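Local coordinates for protein pseudopodium-enriched atypical kinase 1 (Homo sapiens, PDB 6BHC) that is an atypical pseudokinase with an unusual catalytic cleft, which probably signals more through its kinase-fold dimer and partner binding than through phosphate transfer, at residues N84-K89 / V147-E152; S55-T60 / Y74-A79; P64-G69 / C155-D160; H114-Q119 / L184-S189; L206-L211 / V240-Q245. The protein carries 1 engineered substitution. All blocks are in the same frame, centred on the assembly; numbering follows the deposited sequence.

Contact 1 (N84-K89 / V147-E152); sequences NNYAVK and VVITRE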
# COMPACT_ATOMS: atom_id res chain seq x y z
N ASN A 84 -15.65 26.26 -5.10
CA ASN A 84 -15.74 25.18 -4.12
C ASN A 84 -17.19 24.83 -3.84
O ASN A 84 -18.11 25.62 -4.08
CB ASN A 84 -15.02 25.57 -2.83
CG ASN A 84 -13.53 25.30 -2.89
OD1 ASN A 84 -13.10 24.23 -3.31
ND2 ASN A 84 -12.73 26.28 -2.47
N ASN A 85 -17.39 23.62 -3.31
CA ASN A 85 -18.73 23.11 -3.07
C ASN A 85 -19.33 23.75 -1.83
O ASN A 85 -18.72 23.74 -0.75
CB ASN A 85 -18.69 21.59 -2.91
CG ASN A 85 -18.26 20.88 -4.18
OD1 ASN A 85 -18.50 21.36 -5.28
ND2 ASN A 85 -17.61 19.73 -4.02
N TYR A 86 -20.53 24.30 -1.98
CA TYR A 86 -21.29 24.85 -0.87
C TYR A 86 -22.75 24.50 -1.06
O TYR A 86 -23.25 24.46 -2.19
CB TYR A 86 -21.12 26.37 -0.75
CG TYR A 86 -19.76 26.82 -0.27
CD1 TYR A 86 -19.46 26.87 1.09
CD2 TYR A 86 -18.78 27.21 -1.17
CE1 TYR A 86 -18.22 27.28 1.54
CE2 TYR A 86 -17.53 27.63 -0.73
CZ TYR A 86 -17.26 27.66 0.62
OH TYR A 86 -16.02 28.08 1.06
N ALA A 87 -23.44 24.24 0.05
CA ALA A 87 -24.87 23.97 0.05
C ALA A 87 -25.56 24.95 0.98
O ALA A 87 -25.08 25.20 2.09
CB ALA A 87 -25.16 22.53 0.48
N VAL A 88 -26.67 25.52 0.52
CA VAL A 88 -27.46 26.46 1.30
C VAL A 88 -28.59 25.68 1.96
O VAL A 88 -29.43 25.08 1.28
CB VAL A 88 -28.01 27.60 0.43
CG1 VAL A 88 -29.04 28.40 1.19
CG2 VAL A 88 -26.87 28.49 -0.04
N LYS A 89 -28.61 25.69 3.29
CA LYS A 89 -29.61 24.97 4.07
C LYS A 89 -30.61 25.98 4.62
O LYS A 89 -30.27 26.79 5.49
CB LYS A 89 -28.95 24.18 5.20
CG LYS A 89 -29.91 23.38 6.06
CD LYS A 89 -29.18 22.69 7.21
CE LYS A 89 -30.16 21.91 8.08
NZ LYS A 89 -29.47 21.19 9.19
N VAL A 147 -30.73 30.57 7.56
CA VAL A 147 -29.98 29.97 6.46
C VAL A 147 -28.65 29.46 7.01
O VAL A 147 -27.90 30.21 7.64
CB VAL A 147 -29.74 30.98 5.32
CG1 VAL A 147 -28.87 30.37 4.24
CG2 VAL A 147 -31.08 31.44 4.74
N VAL A 148 -28.37 28.18 6.76
CA VAL A 148 -27.15 27.54 7.22
C VAL A 148 -26.34 27.13 5.99
O VAL A 148 -26.91 26.68 4.99
CB VAL A 148 -27.45 26.32 8.12
CG1 VAL A 148 -26.17 25.72 8.67
CG2 VAL A 148 -28.39 26.72 9.25
N ILE A 149 -25.02 27.29 6.07
CA ILE A 149 -24.11 26.94 4.99
C ILE A 149 -23.30 25.73 5.42
O ILE A 149 -22.80 25.67 6.55
CB ILE A 149 -23.19 28.12 4.63
CG1 ILE A 149 -24.01 29.39 4.40
CG2 ILE A 149 -22.37 27.80 3.39
CD1 ILE A 149 -25.05 29.25 3.32
N THR A 150 -23.16 24.76 4.52
CA THR A 150 -22.38 23.55 4.78
C THR A 150 -21.55 23.22 3.55
O THR A 150 -21.93 23.52 2.42
CB THR A 150 -23.28 22.36 5.15
OG1 THR A 150 -22.47 21.19 5.31
CG2 THR A 150 -24.32 22.11 4.07
N ARG A 151 -20.39 22.59 3.79
CA ARG A 151 -19.49 22.21 2.71
C ARG A 151 -19.75 20.81 2.19
O ARG A 151 -19.29 20.48 1.09
CB ARG A 151 -18.03 22.32 3.17
CG ARG A 151 -17.58 23.75 3.46
CD ARG A 151 -16.08 23.82 3.71
NE ARG A 151 -15.61 25.21 3.76
CZ ARG A 151 -15.43 25.90 4.88
NH1 ARG A 151 -15.00 27.15 4.82
NH2 ARG A 151 -15.69 25.35 6.06
N GLU A 152 -20.46 19.97 2.94
CA GLU A 152 -20.82 18.62 2.49
C GLU A 152 -22.20 18.71 1.85
O GLU A 152 -23.21 18.80 2.55
CB GLU A 152 -20.80 17.63 3.66
CG GLU A 152 -19.41 17.38 4.25
CD GLU A 152 -18.94 18.51 5.15
OE1 GLU A 152 -19.80 19.23 5.70
OE2 GLU A 152 -17.71 18.67 5.31
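K89 and V148 form an antiparallel hydrogen-bonded pair, and the lysine side chain runs beside the valine, pointing the same way. Its CB rests 3.2 Å from V148 O and close to V148 CB. The chain is extended at every torsion (chi1 -179°, CG anti to the backbone N), and CD passes V148 CB at 4.1 Å. Beyond it NZ leaves the pair, to a salt bridge with D70 and a hydrogen bond with Q118, so lysine suits a place that needs an apolar stem and a distant charge. Behind it the backbones are joined by K89 N to V148 O (2.6 Å) and V148 N to K89 O, then by the A87-T150 pair, where the small CB of A87 meets T150 CG2 at 3.7 Å. The sheet's other face carries V88, whose CG1 touches V147 CG1 at 3.6 Å while CG2 lies against I149 CD1; two methyl branches let V88 touch both at once. Farther back, I149 CG2 touches Y86 CD1, and R151 lies alongside the tyrosine with its guanidinium plane 52° from the ring; R151 NH1 binds D45 O. An antiparallel pair of this kind, with Y86-A87-V88-K89 standing in the place of the VAIK motif of protein kinases, is the β3-β5 core of the N-lobe sheet, and K89 stands where kinases keep their nucleotide-site lysine.

Contact 2 (S55-T60 / Y74-A79); sequences SDFRLT and YTASYA
The guanidinium of R58 holds S77 with two nitrogens, side-on. R58 NE gives a 3.0 Å bond to S77 O, which lies in the guanidinium plane, and R58 NH2 reaches S77 OG at 3.1 Å. Bends at chi2 (85°) and chi3 (55°) turn the arginine across to the neighbouring strand. S77 O also accepts from R58 N, the two donors coming from opposite faces of its carbonyl plane, so one backbone oxygen is held twice. A small hydroxyl suits position 77, since OG also bonds to P82 O. Among the backbone bonds, S77 N to R58 O measures 2.8 Å, and A79 N to D56 O and T60 N to T75 O extend the pairing beyond it.

The aromatic contact is an offset stack of F57 and Y78, centroids 4.8 Å apart and planes 22° from parallel, with Y78 CD1 over the phenylalanine face near its rim. An alanine in place of F57 would probably leave the Y78 ring without its stacking partner, open a gap beside I149 and remove part of the packing on V88. Apolar contacts finish the same face: L59 CD2 meets Y74 CB at 3.7 Å and A76 CB at 3.9 Å.

Strand 57-59 is an edge strand, and strand 71-78 lies between it and strand 85-91, whose V88 packs against both F57 and A76.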
# COMPACT_ATOMS: atom_id res chain seq x y z
N SER A 55 -27.08 37.41 -0.90
CA SER A 55 -26.77 37.69 -2.30
C SER A 55 -25.42 37.12 -2.72
O SER A 55 -25.16 37.01 -3.93
CB SER A 55 -26.79 39.20 -2.55
OG SER A 55 -26.47 39.50 -3.89
N ASP A 56 -24.56 36.76 -1.77
CA ASP A 56 -23.26 36.19 -2.09
C ASP A 56 -23.32 34.71 -2.43
O ASP A 56 -22.29 34.13 -2.80
CB ASP A 56 -22.29 36.40 -0.92
CG ASP A 56 -21.85 37.84 -0.77
OD1 ASP A 56 -21.85 38.57 -1.79
OD2 ASP A 56 -21.50 38.25 0.36
N PHE A 57 -24.48 34.08 -2.32
CA PHE A 57 -24.65 32.66 -2.63
C PHE A 57 -25.52 32.55 -3.87
O PHE A 57 -26.75 32.67 -3.80
CB PHE A 57 -25.26 31.91 -1.45
CG PHE A 57 -24.33 31.77 -0.28
CD1 PHE A 57 -24.29 32.73 0.72
CD2 PHE A 57 -23.48 30.67 -0.19
CE1 PHE A 57 -23.43 32.60 1.79
CE2 PHE A 57 -22.62 30.54 0.88
CZ PHE A 57 -22.59 31.50 1.87
N ARG A 58 -24.88 32.34 -5.02
CA ARG A 58 -25.57 32.18 -6.29
C ARG A 58 -26.00 30.72 -6.42
O ARG A 58 -25.15 29.83 -6.57
CB ARG A 58 -24.69 32.61 -7.46
CG ARG A 58 -24.37 34.10 -7.51
CD ARG A 58 -23.18 34.47 -6.63
NE ARG A 58 -22.00 33.68 -6.96
CZ ARG A 58 -21.11 34.00 -7.89
NH1 ARG A 58 -21.28 35.11 -8.60
NH2 ARG A 58 -20.07 33.22 -8.12
N LEU A 59 -27.30 30.47 -6.36
CA LEU A 59 -27.81 29.12 -6.49
C LEU A 59 -27.56 28.59 -7.90
O LEU A 59 -27.93 29.23 -8.89
CB LEU A 59 -29.30 29.07 -6.17
CG LEU A 59 -29.70 29.54 -4.77
CD1 LEU A 59 -31.18 29.31 -4.53
CD2 LEU A 59 -28.86 28.85 -3.71
N THR A 60 -26.91 27.43 -7.99
CA THR A 60 -26.59 26.83 -9.27
C THR A 60 -27.79 26.16 -9.93
O THR A 60 -27.68 25.73 -11.09
CB THR A 60 -25.46 25.81 -9.10
OG1 THR A 60 -25.90 24.76 -8.22
CG2 THR A 60 -24.23 26.48 -8.51
N TYR A 74 -29.89 23.67 -1.33
CA TYR A 74 -29.59 24.15 -2.67
C TYR A 74 -28.08 24.27 -2.83
O TYR A 74 -27.41 24.85 -1.98
CB TYR A 74 -30.24 25.51 -2.94
CG TYR A 74 -31.75 25.48 -3.07
CD1 TYR A 74 -32.56 25.63 -1.95
CD2 TYR A 74 -32.36 25.33 -4.31
CE1 TYR A 74 -33.94 25.61 -2.06
CE2 TYR A 74 -33.73 25.30 -4.43
CZ TYR A 74 -34.52 25.44 -3.30
OH TYR A 74 -35.89 25.42 -3.42
N THR A 75 -27.56 23.71 -3.92
CA THR A 75 -26.16 23.92 -4.25
C THR A 75 -25.94 25.37 -4.66
O THR A 75 -26.76 25.96 -5.37
CB THR A 75 -25.72 22.99 -5.38
OG1 THR A 75 -26.49 23.27 -6.55
CG2 THR A 75 -25.94 21.54 -4.98
N ALA A 76 -24.84 25.96 -4.19
CA ALA A 76 -24.60 27.38 -4.40
C ALA A 76 -23.12 27.63 -4.65
O ALA A 76 -22.26 26.85 -4.24
CB ALA A 76 -25.08 28.22 -3.21
N SER A 77 -22.85 28.73 -5.33
CA SER A 77 -21.50 29.22 -5.57
C SER A 77 -21.28 30.45 -4.68
O SER A 77 -21.88 31.50 -4.92
CB SER A 77 -21.29 29.56 -7.04
OG SER A 77 -20.07 30.25 -7.25
N TYR A 78 -20.44 30.30 -3.67
CA TYR A 78 -20.13 31.41 -2.77
C TYR A 78 -19.36 32.49 -3.53
O TYR A 78 -18.38 32.19 -4.22
CB TYR A 78 -19.34 30.91 -1.57
CG TYR A 78 -19.07 31.96 -0.51
CD1 TYR A 78 -20.03 32.91 -0.19
CD2 TYR A 78 -17.87 31.97 0.19
CE1 TYR A 78 -19.79 33.87 0.78
CE2 TYR A 78 -17.63 32.91 1.17
CZ TYR A 78 -18.58 33.86 1.46
OH TYR A 78 -18.34 34.80 2.43
N ALA A 79 -19.81 33.74 -3.39
CA ALA A 79 -19.23 34.82 -4.19
C ALA A 79 -17.75 35.04 -3.87
O ALA A 79 -16.99 35.46 -4.74
CB ALA A 79 -20.01 36.11 -3.97

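Contact 3 (P64-G69 / C155-D160); sequences PCCEAG and CLTVAD
D160 OD2 reaches E67 across the contact through one water, which accepts from E67 N at 2.7 Å and donates to this carboxylate oxygen at 2.7 Å. The same oxygen takes the amide of T157 at 3.2 Å, the N-H arriving on its anti side and 35° out of the carboxylate plane, and a weak bond from T157 OG1. D160 N in turn bonds to T157 OG1 at 3.2 Å. This reciprocal pair is a capping box: threonine and aspartate suit it because each has a short side chain with an oxygen that can reach the other's amide at the first turn of helix 158-163. T157 OG1 sits between the backbone N and carbonyl carbon (chi1 59°), which leaves the methyl CG2 for the opposite segment.

That methyl makes the main direct touch, meeting C66 SG at 3.6 Å. The sulfur stands anti to its backbone N (chi1 180°) and also lies 3.8 Å from L156 C; a small, unbranched cysteine suits this buried place beside the threonine methyl. A68 CB comes only loosely near T157 CG2. The second carboxylate oxygen, D160 OD1, is held by R163 in a salt bridge.

Segment 64-69 probably corresponds to a kinase glycine-rich loop, and 155-160 to the hinge leading into helix αD; their direct meeting is consistent with a narrowed, unusual nucleotide cleft.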
# COMPACT_ATOMS: atom_id res chain seq x y z
N PRO A 64 -34.40 21.97 -5.69
CA PRO A 64 -33.59 21.57 -4.54
C PRO A 64 -32.75 20.34 -4.85
O PRO A 64 -33.16 19.45 -5.60
CB PRO A 64 -34.63 21.28 -3.45
CG PRO A 64 -35.85 22.03 -3.88
CD PRO A 64 -35.84 21.98 -5.38
N CYS A 65 -31.55 20.30 -4.26
CA CYS A 65 -30.71 19.12 -4.37
C CYS A 65 -31.02 18.08 -3.30
O CYS A 65 -30.64 16.92 -3.46
CB CYS A 65 -29.23 19.51 -4.28
SG CYS A 65 -28.69 20.18 -2.68
N CYS A 66 -31.72 18.47 -2.24
CA CYS A 66 -32.11 17.55 -1.18
C CYS A 66 -33.20 18.21 -0.34
O CYS A 66 -33.16 19.42 -0.11
CB CYS A 66 -30.92 17.16 -0.30
SG CYS A 66 -31.33 16.01 1.04
N GLU A 67 -34.15 17.40 0.12
CA GLU A 67 -35.26 17.86 0.96
C GLU A 67 -35.27 17.01 2.23
O GLU A 67 -35.80 15.89 2.22
CB GLU A 67 -36.59 17.78 0.22
CG GLU A 67 -36.76 18.83 -0.86
CD GLU A 67 -37.99 18.59 -1.71
OE1 GLU A 67 -37.94 17.72 -2.60
OE2 GLU A 67 -39.01 19.27 -1.49
N ALA A 68 -34.70 17.54 3.31
CA ALA A 68 -34.60 16.81 4.56
C ALA A 68 -35.80 17.13 5.45
O ALA A 68 -36.68 17.92 5.11
CB ALA A 68 -33.28 17.14 5.26
N GLY A 69 -35.82 16.50 6.63
CA GLY A 69 -36.91 16.69 7.57
C GLY A 69 -36.93 18.05 8.25
O GLY A 69 -37.96 18.40 8.84
N CYS A 155 -27.04 15.02 -1.60
CA CYS A 155 -27.68 14.70 -2.86
C CYS A 155 -29.07 14.10 -2.68
O CYS A 155 -29.90 14.21 -3.59
CB CYS A 155 -26.81 13.73 -3.67
SG CYS A 155 -25.10 14.27 -3.86
N LEU A 156 -29.33 13.48 -1.53
CA LEU A 156 -30.61 12.86 -1.21
C LEU A 156 -30.55 12.42 0.25
O LEU A 156 -29.50 12.49 0.89
CB LEU A 156 -30.92 11.67 -2.13
CG LEU A 156 -30.11 10.38 -1.94
CD1 LEU A 156 -30.86 9.21 -2.56
CD2 LEU A 156 -28.72 10.50 -2.54
N THR A 157 -31.70 11.98 0.76
CA THR A 157 -31.78 11.40 2.09
C THR A 157 -31.87 9.88 1.99
O THR A 157 -32.07 9.31 0.92
CB THR A 157 -32.99 11.94 2.85
OG1 THR A 157 -34.19 11.63 2.13
CG2 THR A 157 -32.89 13.45 3.04
N VAL A 158 -31.72 9.22 3.14
CA VAL A 158 -31.91 7.78 3.16
C VAL A 158 -33.37 7.44 2.85
O VAL A 158 -33.64 6.43 2.18
CB VAL A 158 -31.46 7.19 4.51
CG1 VAL A 158 -31.75 5.70 4.57
CG2 VAL A 158 -29.97 7.44 4.71
N ALA A 159 -34.31 8.27 3.29
CA ALA A 159 -35.71 8.07 2.92
C ALA A 159 -35.89 8.06 1.41
O ALA A 159 -36.62 7.23 0.86
CB ALA A 159 -36.59 9.14 3.56
N ASP A 160 -35.22 8.99 0.71
CA ASP A 160 -35.29 9.00 -0.75
C ASP A 160 -34.64 7.76 -1.34
O ASP A 160 -35.15 7.18 -2.31
CB ASP A 160 -34.63 10.26 -1.31
CG ASP A 160 -35.26 11.54 -0.79
OD1 ASP A 160 -36.50 11.56 -0.61
OD2 ASP A 160 -34.52 12.52 -0.58
O HOH W 1 -34.59 15.13 -1.24

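Contact 4 (H114-Q119 / L184-S189); sequences HFNIQQ and LLQLCS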
# COMPACT_ATOMS: atom_id res chain seq x y z
N HIS A 114 -17.18 15.10 13.17
CA HIS A 114 -17.26 13.67 12.97
C HIS A 114 -17.70 13.40 11.54
O HIS A 114 -18.48 14.16 10.97
CB HIS A 114 -18.23 13.01 13.96
CG HIS A 114 -18.15 11.51 13.97
ND1 HIS A 114 -18.85 10.72 13.08
CD2 HIS A 114 -17.46 10.66 14.75
CE1 HIS A 114 -18.59 9.45 13.32
NE2 HIS A 114 -17.75 9.39 14.33
N PHE A 115 -17.20 12.30 10.98
CA PHE A 115 -17.45 11.97 9.58
C PHE A 115 -18.93 11.81 9.28
O PHE A 115 -19.37 12.12 8.16
CB PHE A 115 -16.68 10.69 9.23
CG PHE A 115 -16.71 10.34 7.77
CD1 PHE A 115 -15.96 11.05 6.85
CD2 PHE A 115 -17.46 9.26 7.32
CE1 PHE A 115 -15.97 10.71 5.51
CE2 PHE A 115 -17.47 8.91 5.99
CZ PHE A 115 -16.72 9.64 5.08
N ASN A 116 -19.72 11.36 10.25
CA ASN A 116 -21.13 11.04 10.04
C ASN A 116 -22.07 12.00 10.75
O ASN A 116 -23.26 11.70 10.92
CB ASN A 116 -21.40 9.60 10.48
CG ASN A 116 -20.54 8.60 9.76
OD1 ASN A 116 -19.67 7.96 10.36
ND2 ASN A 116 -20.76 8.45 8.46
N ILE A 117 -21.58 13.17 11.17
CA ILE A 117 -22.40 14.18 11.81
C ILE A 117 -22.24 15.48 11.03
O ILE A 117 -21.13 15.85 10.63
CB ILE A 117 -22.02 14.37 13.29
CG1 ILE A 117 -22.24 13.06 14.05
CG2 ILE A 117 -22.84 15.50 13.93
CD1 ILE A 117 -22.02 13.16 15.54
N GLN A 118 -23.36 16.17 10.80
CA GLN A 118 -23.37 17.33 9.92
C GLN A 118 -22.51 18.46 10.48
O GLN A 118 -22.60 18.79 11.66
CB GLN A 118 -24.79 17.81 9.69
CG GLN A 118 -24.89 18.96 8.69
CD GLN A 118 -26.32 19.26 8.29
OE1 GLN A 118 -27.21 19.34 9.13
NE2 GLN A 118 -26.54 19.42 6.99
N GLN A 119 -21.68 19.04 9.62
CA GLN A 119 -20.88 20.21 9.93
C GLN A 119 -21.44 21.42 9.19
O GLN A 119 -22.10 21.29 8.16
CB GLN A 119 -19.42 20.00 9.54
CG GLN A 119 -18.81 18.69 10.01
CD GLN A 119 -17.44 18.45 9.41
OE1 GLN A 119 -16.56 19.31 9.46
NE2 GLN A 119 -17.25 17.28 8.81
N LEU A 184 -26.22 1.66 8.22
CA LEU A 184 -26.47 1.51 9.65
C LEU A 184 -25.18 1.56 10.45
O LEU A 184 -25.16 2.06 11.58
CB LEU A 184 -27.22 0.21 9.92
CG LEU A 184 -28.68 0.14 9.45
CD1 LEU A 184 -29.24 -1.26 9.64
CD2 LEU A 184 -29.53 1.16 10.19
N LEU A 185 -24.08 1.03 9.88
CA LEU A 185 -22.80 1.09 10.57
C LEU A 185 -22.32 2.52 10.74
O LEU A 185 -21.79 2.89 11.80
CB LEU A 185 -21.76 0.27 9.79
CG LEU A 185 -20.38 0.16 10.43
CD1 LEU A 185 -20.49 -0.48 11.80
CD2 LEU A 185 -19.44 -0.64 9.54
N GLN A 186 -22.50 3.36 9.71
CA GLN A 186 -22.13 4.76 9.83
C GLN A 186 -23.02 5.49 10.83
O GLN A 186 -22.55 6.37 11.56
CB GLN A 186 -22.19 5.44 8.47
CG GLN A 186 -21.26 4.85 7.43
CD GLN A 186 -21.35 5.56 6.10
OE1 GLN A 186 -21.00 6.74 5.99
NE2 GLN A 186 -21.82 4.86 5.08
N LEU A 187 -24.31 5.13 10.88
CA LEU A 187 -25.21 5.73 11.85
C LEU A 187 -24.77 5.42 13.27
O LEU A 187 -24.73 6.30 14.13
CB LEU A 187 -26.64 5.24 11.61
CG LEU A 187 -27.68 5.69 12.65
CD1 LEU A 187 -27.79 7.21 12.69
CD2 LEU A 187 -29.03 5.06 12.37
N CYS A 188 -24.42 4.16 13.53
CA CYS A 188 -23.95 3.78 14.87
C CYS A 188 -22.68 4.53 15.24
O CYS A 188 -22.49 4.91 16.40
CB CYS A 188 -23.74 2.27 14.94
SG CYS A 188 -25.27 1.32 14.77
N SER A 189 -21.80 4.77 14.26
CA SER A 189 -20.58 5.52 14.53
C SER A 189 -20.91 6.94 14.98
O SER A 189 -20.34 7.44 15.96
CB SER A 189 -19.69 5.54 13.28
OG SER A 189 -19.28 4.23 12.93
O HOH W 2 -17.54 7.09 16.63
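N116 and Q186 meet at about a right angle, amide to amide, with their planes 63° apart. N116 CG lies anti to its carbonyl carbon (chi1 -58°), and ND2 gives Q186 OE1 a weak, bent bond of 3.0 Å. Stronger partners lie elsewhere: N116 ND2 also donates to L238 O, while Q186 OE1 accepts from L238 N and Q186 NE2 donates to T236 O. CD of Q186 is anti to CA, carrying the amide out from the helix. An asparagine suits the nearer side because its short stem packs close to the helix, with CG 3.5 Å from Q186 O.

H114 opens a type I turn closed by I117 N to H114 O. Its CG is anti to the backbone N (chi1 -169°), and ND1 accepts from N116 N at 3.0 Å, the donor somewhat off the ring plane. NE2 turns to the helix, 3.6 Å from S189 O; a water lies between them, 3.3 Å from H114 NE2, and donates to S189 O at 2.9 Å. An alanine at H114 would probably leave N116 N without its ring acceptor, making the turn less firmly set, and the water without its histidine neighbour.

The stretch H114-F115-N116-I117 resembles the HxN motif of the kinase αC-β4 loop. The chemistry implies that this loop is tied to helix 173-194 by buried amides whose polar atoms are shared with strand 237-240, and by one intervening water, more than by oily packing.

Contact 5 (L206-L211 / V240-Q245); sequences LENLLL and VSNFSQ
N208 O accepts two hydrogen bonds from S241. The hydroxyl S241 OG comes in at 2.7 Å from above the carbonyl plane, and S241 N at 3.1 Å nearly in line with the C=O. With OG between backbone N and carbonyl carbon (chi1 69°), serine can offer both donors to one oxygen, which suits a position where the chain leaves its strand. A second polar link joins the asparagines: N242 ND2 gives N208 OD1 a 2.8 Å bond at 167°. The acceptor lies in the amide plane of N242, yet the donor stands well out of the plane of N208, and the two amides are turned 81° against each other. The other ends are also engaged, N208 ND2 with D203 O and N242 OD1 with S244 OG at 2.9 Å, so each amide has a fixed orientation.

Apolar contacts are fewer. L209 and V240 lie side by side, with L209 CD2 4.1 Å from V240 CG2, and L210 covers the serine hydroxyl, CG being 3.8 Å from S241 OG.

N208 matches the asparagine of a kinase catalytic loop, and N242-F243-S244 stands, by sequence, where active kinases have DFG, with an asparagine in the aspartate's place. The contact joins the ends of strands 209-212 and 237-240, where L187 of helix 173-194 packs on both L209 and V240, while V158 of helix 158-163 also meets L209.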
# COMPACT_ATOMS: atom_id res chain seq x y z
N LEU A 206 -35.60 8.62 8.66
CA LEU A 206 -34.84 8.42 7.43
C LEU A 206 -34.67 9.72 6.65
O LEU A 206 -33.67 9.89 5.94
CB LEU A 206 -35.51 7.36 6.56
CG LEU A 206 -35.50 5.93 7.11
CD1 LEU A 206 -36.14 4.96 6.13
CD2 LEU A 206 -34.08 5.50 7.45
N GLU A 207 -35.61 10.66 6.78
CA GLU A 207 -35.49 11.95 6.12
C GLU A 207 -34.52 12.89 6.84
O GLU A 207 -34.22 13.96 6.31
CB GLU A 207 -36.86 12.62 6.00
CG GLU A 207 -37.64 12.73 7.30
CD GLU A 207 -38.46 11.49 7.62
OE1 GLU A 207 -38.20 10.42 7.02
OE2 GLU A 207 -39.38 11.58 8.46
N ASN A 208 -34.02 12.51 8.01
CA ASN A 208 -33.01 13.28 8.72
C ASN A 208 -31.60 12.76 8.48
O ASN A 208 -30.64 13.36 8.97
CB ASN A 208 -33.31 13.30 10.23
CG ASN A 208 -34.58 14.06 10.56
OD1 ASN A 208 -34.92 15.04 9.90
ND2 ASN A 208 -35.29 13.61 11.59
N LEU A 209 -31.46 11.66 7.74
CA LEU A 209 -30.15 11.10 7.41
C LEU A 209 -29.83 11.44 5.96
O LEU A 209 -30.57 11.05 5.05
CB LEU A 209 -30.14 9.59 7.63
CG LEU A 209 -30.61 9.11 9.01
CD1 LEU A 209 -30.62 7.59 9.08
CD2 LEU A 209 -29.75 9.69 10.11
N LEU A 210 -28.73 12.16 5.75
CA LEU A 210 -28.34 12.64 4.44
C LEU A 210 -27.26 11.76 3.84
O LEU A 210 -26.44 11.18 4.55
CB LEU A 210 -27.84 14.09 4.53
CG LEU A 210 -28.70 15.05 5.35
CD1 LEU A 210 -28.03 16.40 5.49
CD2 LEU A 210 -30.08 15.19 4.74
N LEU A 211 -27.25 11.68 2.51
CA LEU A 211 -26.26 10.92 1.76
C LEU A 211 -25.46 11.88 0.89
O LEU A 211 -26.03 12.58 0.04
CB LEU A 211 -26.93 9.85 0.90
CG LEU A 211 -27.61 8.72 1.68
CD1 LEU A 211 -28.35 7.79 0.73
CD2 LEU A 211 -26.59 7.96 2.50
N VAL A 240 -25.70 12.40 9.85
CA VAL A 240 -26.83 12.61 10.75
C VAL A 240 -27.06 14.11 10.89
O VAL A 240 -26.13 14.88 11.15
CB VAL A 240 -26.56 11.96 12.12
CG1 VAL A 240 -27.79 12.08 13.01
CG2 VAL A 240 -26.16 10.51 11.95
N SER A 241 -28.32 14.53 10.73
CA SER A 241 -28.66 15.94 10.79
C SER A 241 -29.94 16.11 11.60
O SER A 241 -30.50 15.14 12.14
CB SER A 241 -28.83 16.53 9.39
OG SER A 241 -29.98 16.00 8.76
N ASN A 242 -30.39 17.36 11.69
CA ASN A 242 -31.61 17.74 12.39
C ASN A 242 -31.54 17.40 13.87
O ASN A 242 -32.08 16.37 14.31
CB ASN A 242 -32.83 17.08 11.75
CG ASN A 242 -34.13 17.65 12.27
OD1 ASN A 242 -34.13 18.64 13.01
ND2 ASN A 242 -35.25 17.04 11.88
N PHE A 243 -30.89 18.26 14.65
CA PHE A 243 -30.80 18.11 16.09
C PHE A 243 -31.79 19.00 16.83
O PHE A 243 -31.50 19.50 17.92
CB PHE A 243 -29.37 18.41 16.56
CG PHE A 243 -28.38 17.34 16.19
CD1 PHE A 243 -27.90 17.24 14.89
CD2 PHE A 243 -27.94 16.43 17.13
CE1 PHE A 243 -26.99 16.26 14.55
CE2 PHE A 243 -27.03 15.44 16.79
CZ PHE A 243 -26.55 15.36 15.50
N SER A 244 -32.98 19.21 16.25
CA SER A 244 -33.97 20.09 16.87
C SER A 244 -34.57 19.47 18.12
O SER A 244 -35.00 20.20 19.03
CB SER A 244 -35.08 20.42 15.87
OG SER A 244 -34.54 20.94 14.66
N GLN A 245 -34.63 18.14 18.20
CA GLN A 245 -35.19 17.44 19.34
C GLN A 245 -34.12 16.89 20.27
O GLN A 245 -34.44 16.11 21.18
CB GLN A 245 -36.09 16.29 18.86
CG GLN A 245 -37.08 16.67 17.78
CD GLN A 245 -38.31 17.38 18.32
OE1 GLN A 245 -38.30 18.59 18.51
NE2 GLN A 245 -39.36 16.61 18.57

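Contacts 1 and 2 share the N-lobe sheet, their centres about 9 Å apart, strand 71-78 bonding to 85-89 through V88 N and Y74 O (2.7 Å). Contact 1 is nested within the loop closed by contact 3, their centres about 14 Å apart; segment 155-160 follows soon after 147-152. Contact 3, in the probable glycine-rich-loop region, touches contact 5 (centres about 10 Å apart), where V158 N bonds to L209 O at 2.9 Å. Contact 4 joins loop 114-119 to helix 173-194 and touches contact 5, centres about 11 Å apart; K89 NZ reaches Q118 OE1 at 2.9 Å, tying it to contact 1. Contacts 1, 3 and 5 thus surround the probable nucleotide cleft; contact 2 is farther out.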